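PDB 3L48: outer membrane usher protein PapC from Escherichia coli, which takes part in exporting pilus subunits across the bacterial outer membrane and assembling them into fibres, forming the pore through which they pass. Local coordinates for residues S20-G25 / V58-K63; T55-V58 / K63-C66. One frame throughout, in Å; residues are numbered along the deposited sequence. Where two conformers were deposited one is given.

Contact 1 of 2, residues S20-G25 / V58-K63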
loop_
_atom_site.group_PDB
_atom_site.type_symbol
_atom_site.label_atom_id
_atom_site.label_comp_id
_atom_site.label_asym_id
_atom_site.label_seq_id
_atom_site.Cartn_x
_atom_site.Cartn_y
_atom_site.Cartn_z
ATOM N N SER A 20 5.691 -1.409 12.782
ATOM C CA SER A 20 6.338 -2.502 12.062
ATOM C C SER A 20 6.165 -2.361 10.551
ATOM O O SER A 20 5.439 -1.486 10.080
ATOM C CB SER A 20 5.817 -3.861 12.545
ATOM O OG SER A 20 4.435 -4.015 12.273
ATOM N N GLN A 21 6.840 -3.224 9.799
ATOM C CA GLN A 21 6.791 -3.185 8.342
ATOM C C GLN A 21 6.121 -4.434 7.786
ATOM O O GLN A 21 6.413 -5.545 8.228
ATOM C CB GLN A 21 8.205 -3.091 7.765
ATOM C CG GLN A 21 9.017 -1.913 8.262
ATOM C CD GLN A 21 10.447 -1.935 7.759
ATOM O OE1 GLN A 21 11.063 -0.886 7.564
ATOM N NE2 GLN A 21 10.981 -3.133 7.538
ATOM N N PRO A 22 5.220 -4.257 6.808
ATOM C CA PRO A 22 4.683 -5.432 6.115
ATOM C C PRO A 22 5.846 -6.214 5.515
ATOM O O PRO A 22 6.830 -5.603 5.088
ATOM C CB PRO A 22 3.814 -4.826 5.007
ATOM C CG PRO A 22 3.500 -3.432 5.477
ATOM C CD PRO A 22 4.698 -2.991 6.268
ATOM N N PRO A 23 5.747 -7.549 5.489
ATOM C CA PRO A 23 6.882 -8.385 5.080
ATOM C C PRO A 23 7.185 -8.334 3.584
ATOM O O PRO A 23 6.294 -8.141 2.759
ATOM C CB PRO A 23 6.437 -9.798 5.481
ATOM C CG PRO A 23 4.940 -9.739 5.446
ATOM C CD PRO A 23 4.582 -8.352 5.906
ATOM N N PHE A 24 8.464 -8.503 3.266
ATOM C CA PHE A 24 8.950 -8.697 1.907
ATOM C C PHE A 24 8.106 -9.746 1.183
ATOM O O PHE A 24 8.062 -10.906 1.592
ATOM C CB PHE A 24 10.410 -9.155 1.987
ATOM C CG PHE A 24 11.087 -9.322 0.656
ATOM C CD1 PHE A 24 11.159 -10.566 0.051
ATOM C CD2 PHE A 24 11.688 -8.243 0.028
ATOM C CE1 PHE A 24 11.798 -10.727 -1.166
ATOM C CE2 PHE A 24 12.329 -8.399 -1.192
ATOM C CZ PHE A 24 12.384 -9.646 -1.787
ATOM N N GLY A 25 7.429 -9.341 0.112
ATOM C CA GLY A 25 6.645 -10.278 -0.673
ATOM C C GLY A 25 5.148 -10.173 -0.459
ATOM O O GLY A 25 4.374 -10.892 -1.087
ATOM N N VAL A 58 -3.304 -4.593 2.212
ATOM C CA VAL A 58 -2.001 -5.232 2.153
ATOM C C VAL A 58 -2.135 -6.667 2.636
ATOM O O VAL A 58 -2.568 -6.917 3.759
ATOM C CB VAL A 58 -0.976 -4.483 3.014
ATOM C CG1 VAL A 58 0.390 -5.142 2.910
ATOM C CG2 VAL A 58 -0.909 -3.027 2.581
ATOM N N ASN A 59 -1.765 -7.612 1.780
ATOM C CA ASN A 59 -2.003 -9.018 2.071
ATOM C C ASN A 59 -0.730 -9.825 2.272
ATOM O O ASN A 59 0.241 -9.669 1.532
ATOM C CB ASN A 59 -2.830 -9.650 0.950
ATOM C CG ASN A 59 -3.877 -8.706 0.398
ATOM O OD1 ASN A 59 -3.689 -8.100 -0.661
ATOM N ND2 ASN A 59 -4.985 -8.566 1.116
ATOM N N TRP A 60 -0.744 -10.677 3.293
ATOM C CA TRP A 60 0.245 -11.739 3.431
ATOM C C TRP A 60 -0.301 -12.850 4.324
ATOM O O TRP A 60 -1.262 -12.640 5.062
ATOM C CB TRP A 60 1.599 -11.212 3.929
ATOM C CG TRP A 60 1.646 -10.755 5.352
ATOM C CD1 TRP A 60 1.914 -11.518 6.456
ATOM C CD2 TRP A 60 1.462 -9.412 5.827
ATOM N NE1 TRP A 60 1.893 -10.734 7.588
ATOM C CE2 TRP A 60 1.619 -9.445 7.231
ATOM C CE3 TRP A 60 1.179 -8.194 5.201
ATOM C CZ2 TRP A 60 1.493 -8.299 8.017
ATOM C CZ3 TRP A 60 1.055 -7.062 5.986
ATOM C CH2 TRP A 60 1.213 -7.122 7.379
ATOM N N ASP A 61 0.305 -14.030 4.238
ATOM C CA ASP A 61 -0.179 -15.201 4.961
ATOM C C ASP A 61 -1.642 -15.463 4.629
ATOM O O ASP A 61 -2.460 -15.704 5.517
ATOM C CB ASP A 61 0.017 -15.034 6.470
ATOM C CG ASP A 61 1.481 -15.068 6.874
ATOM O OD1 ASP A 61 2.318 -15.467 6.037
ATOM O OD2 ASP A 61 1.795 -14.702 8.028
ATOM N N GLY A 62 -1.959 -15.400 3.338
ATOM C CA GLY A 62 -3.295 -15.682 2.842
ATOM C C GLY A 62 -4.393 -14.887 3.519
ATOM O O GLY A 62 -5.479 -15.409 3.772
ATOM N N LYS A 63 -4.122 -13.618 3.794
ATOM C CA LYS A 63 -5.050 -12.806 4.569
ATOM C C LYS A 63 -4.817 -11.307 4.388
ATOM O O LYS A 63 -3.679 -10.857 4.247
ATOM C CB LYS A 63 -4.931 -13.188 6.048
ATOM C CG LYS A 63 -5.499 -12.182 7.028
ATOM C CD LYS A 63 -5.455 -12.740 8.444
ATOM C CE LYS A 63 -5.796 -11.677 9.477
ATOM N NZ LYS A 63 -7.102 -11.014 9.192
#

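Contact 2 of 2, residues T55-V58 / K63-C66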
loop_
_atom_site.group_PDB
_atom_site.type_symbol
_atom_site.label_atom_id
_atom_site.label_comp_id
_atom_site.label_asym_id
_atom_site.label_seq_id
_atom_site.Cartn_x
_atom_site.Cartn_y
_atom_site.Cartn_z
ATOM N N THR A 55 -9.022 2.926 -1.044
ATOM C CA THR A 55 -8.506 2.137 0.066
ATOM C C THR A 55 -7.811 0.888 -0.458
ATOM O O THR A 55 -8.413 0.081 -1.166
ATOM C CB THR A 55 -9.629 1.709 1.033
ATOM O OG1 THR A 55 -10.251 2.873 1.589
ATOM C CG2 THR A 55 -9.065 0.851 2.164
ATOM N N LEU A 56 -6.538 0.735 -0.116
ATOM C CA LEU A 56 -5.787 -0.438 -0.533
ATOM C C LEU A 56 -5.675 -1.409 0.630
ATOM O O LEU A 56 -5.648 -1.002 1.791
ATOM C CB LEU A 56 -4.391 -0.045 -1.016
ATOM C CG LEU A 56 -4.298 1.007 -2.125
ATOM C CD1 LEU A 56 -2.855 1.164 -2.585
ATOM C CD2 LEU A 56 -5.195 0.645 -3.300
ATOM N N SER A 57 -5.618 -2.696 0.316
ATOM C CA SER A 57 -5.379 -3.702 1.339
ATOM C C SER A 57 -4.011 -4.340 1.118
ATOM O O SER A 57 -3.599 -4.577 -0.018
ATOM C CB SER A 57 -6.484 -4.761 1.342
ATOM O OG SER A 57 -6.337 -5.649 0.253
ATOM N N VAL A 58 -3.304 -4.593 2.212
ATOM C CA VAL A 58 -2.001 -5.232 2.153
ATOM C C VAL A 58 -2.135 -6.667 2.636
ATOM O O VAL A 58 -2.568 -6.917 3.759
ATOM C CB VAL A 58 -0.976 -4.483 3.014
ATOM C CG1 VAL A 58 0.390 -5.142 2.910
ATOM C CG2 VAL A 58 -0.909 -3.027 2.581
ATOM N N LYS A 63 -4.122 -13.618 3.794
ATOM C CA LYS A 63 -5.050 -12.806 4.569
ATOM C C LYS A 63 -4.817 -11.307 4.388
ATOM O O LYS A 63 -3.679 -10.857 4.247
ATOM C CB LYS A 63 -4.931 -13.188 6.048
ATOM C CG LYS A 63 -5.499 -12.182 7.028
ATOM C CD LYS A 63 -5.455 -12.740 8.444
ATOM C CE LYS A 63 -5.796 -11.677 9.477
ATOM N NZ LYS A 63 -7.102 -11.014 9.192
ATOM N N ILE A 64 -5.904 -10.541 4.372
ATOM C CA ILE A 64 -5.799 -9.093 4.459
ATOM C C ILE A 64 -5.314 -8.748 5.859
ATOM O O ILE A 64 -6.002 -9.015 6.844
ATOM C CB ILE A 64 -7.153 -8.400 4.220
ATOM C CG1 ILE A 64 -7.714 -8.769 2.846
ATOM C CG2 ILE A 64 -7.009 -6.890 4.344
ATOM C CD1 ILE A 64 -9.016 -8.073 2.519
ATOM N N GLN A 65 -4.126 -8.161 5.949
ATOM C CA GLN A 65 -3.524 -7.861 7.243
ATOM C C GLN A 65 -3.845 -6.446 7.713
ATOM O O GLN A 65 -4.107 -6.216 8.894
ATOM C CB GLN A 65 -2.011 -8.082 7.182
ATOM C CG GLN A 65 -1.616 -9.503 6.809
ATOM C CD GLN A 65 -1.637 -10.453 7.995
ATOM O OE1 GLN A 65 -1.472 -11.662 7.836
ATOM N NE2 GLN A 65 -1.828 -9.908 9.189
ATOM N N CYS A 66 -3.819 -5.498 6.781
ATOM C CA CYS A 66 -4.117 -4.106 7.097
ATOM C C CYS A 66 -4.507 -3.326 5.848
ATOM O O CYS A 66 -4.323 -3.797 4.727
ATOM C CB CYS A 66 -2.930 -3.442 7.800
ATOM S SG CYS A 66 -1.312 -3.909 7.147
#

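Contact 1 of 2, residues S20-G25 / V58-K63
P23 stands nearly upright on one face of the W60 indole, with its CD–CG edge turned down onto it, a proline-on-tryptophan CH-pi contact. Its CD is poised over the six-membered ring, 3.3 Å from the ring centroid and only 13° off the normal, while P23 CG reaches the pyrrole half, 3.4 Å from W60 CG. Proline suits the place because CD, bonded to the electron-withdrawing amide nitrogen, carries slightly positive hydrogens that the pi cloud attracts, and because the closed ring has little freedom to swing away. With W60 CG set between its own backbone N and carbonyl carbon (chi1 70°) and the indole turned by chi2 of 88°, this broad face is offered to the loop. P22 adds a second touch, obliquely: its CB is 3.7 Å from W60 CZ3. The same carbon is 4.0 Å from V58 CG1, a methyl that in turn sits at the edge of the indole, in its plane, so that P22, V58 and W60 form a continuous apolar patch. With only an alanine here instead of the tryptophan, P23 would probably lose the aromatic face under its CD and CG, and a gap would be likely beside P22 and V58. Just beyond, the chain reverses: W60 and K63 are joined by two backbone bonds, W60 N to K63 O at 3.1 Å and a weaker K63 N to W60 O, round a two-residue turn in which D61 and G62 both have positive phi, a backbone shape that glycine takes easily. This is the C-terminal, Ig-like domain of the usher. The P22–P23 loop connects strands 10-16 and 27-29, and P22 also rests on L14 and L16 of strand 10-16, whereas W60 leans on Q65 and C66 of strand 64-69; the contact therefore brings together elements from both sheets.

Contact 2 of 2, residues T55-V58 / K63-C66
V58 and C66 form an antiparallel hydrogen-bonded pair with both side chains on one face of the sheet, while S57 meets I64 on the other. The valine's branched CB lies beside the cysteine, although the C66 sulfur was modelled in two conformers and its exact approach is doubtful. A small, buried cysteine suits this position because it can reach C84 in a disulfide. S57 sets out toward 63-66, on the opposite face from V58. There its CB meets I64 CG2 at 3.7 Å; the isoleucine's first torsion, which carries CG2 anti to the backbone N, places this methyl beside the serine carbon. The S57 hydroxyl is hydrogen-bonded to T29 OG1, and a serine is small enough to offer I64 an apolar carbon while serving a neighbouring strand. Between the two faces run the backbone bonds: V58 N donates to C66 O at 2.8 Å in a nearly straight bond (177°), and Q65 N donates to V58 O at 3.0 Å. Two residues of the second strand thus face one of the first, a classic beta bulge. The extra residue is Q65, whose psi of -40° departs from extended geometry and lets the chain bend; the short strand segments run at 113° to each other rather than antiparallel throughout. Q65 CB passes 3.7 Å from V58 O. Strand 64-69 is outermost in the four-stranded antiparallel sheet, with 55-59 next to it and 27-29 beyond; the C66–C84 disulfide ties this hairpin to strand 78-84 of the other sheet.

How the contacts relate
Contacts 1 and 2 share one hairpin, with centres 8 Å apart and V58 and K63 in common. V58 belongs to both: its backbone is used in the bulge of contact 2, while its CG1 methyl serves the apolar patch of contact 1. The turn at 60-63 carries the chain from one to the other, and the W60 indole packs near the disulfide cysteine C66. Contact 1 thus brings the 20-25 loop against the hairpin that contact 2 holds together. The bound cobalt ion is remote from both, about 12 Å from the side chain of W60 and about 11 Å from that of S57.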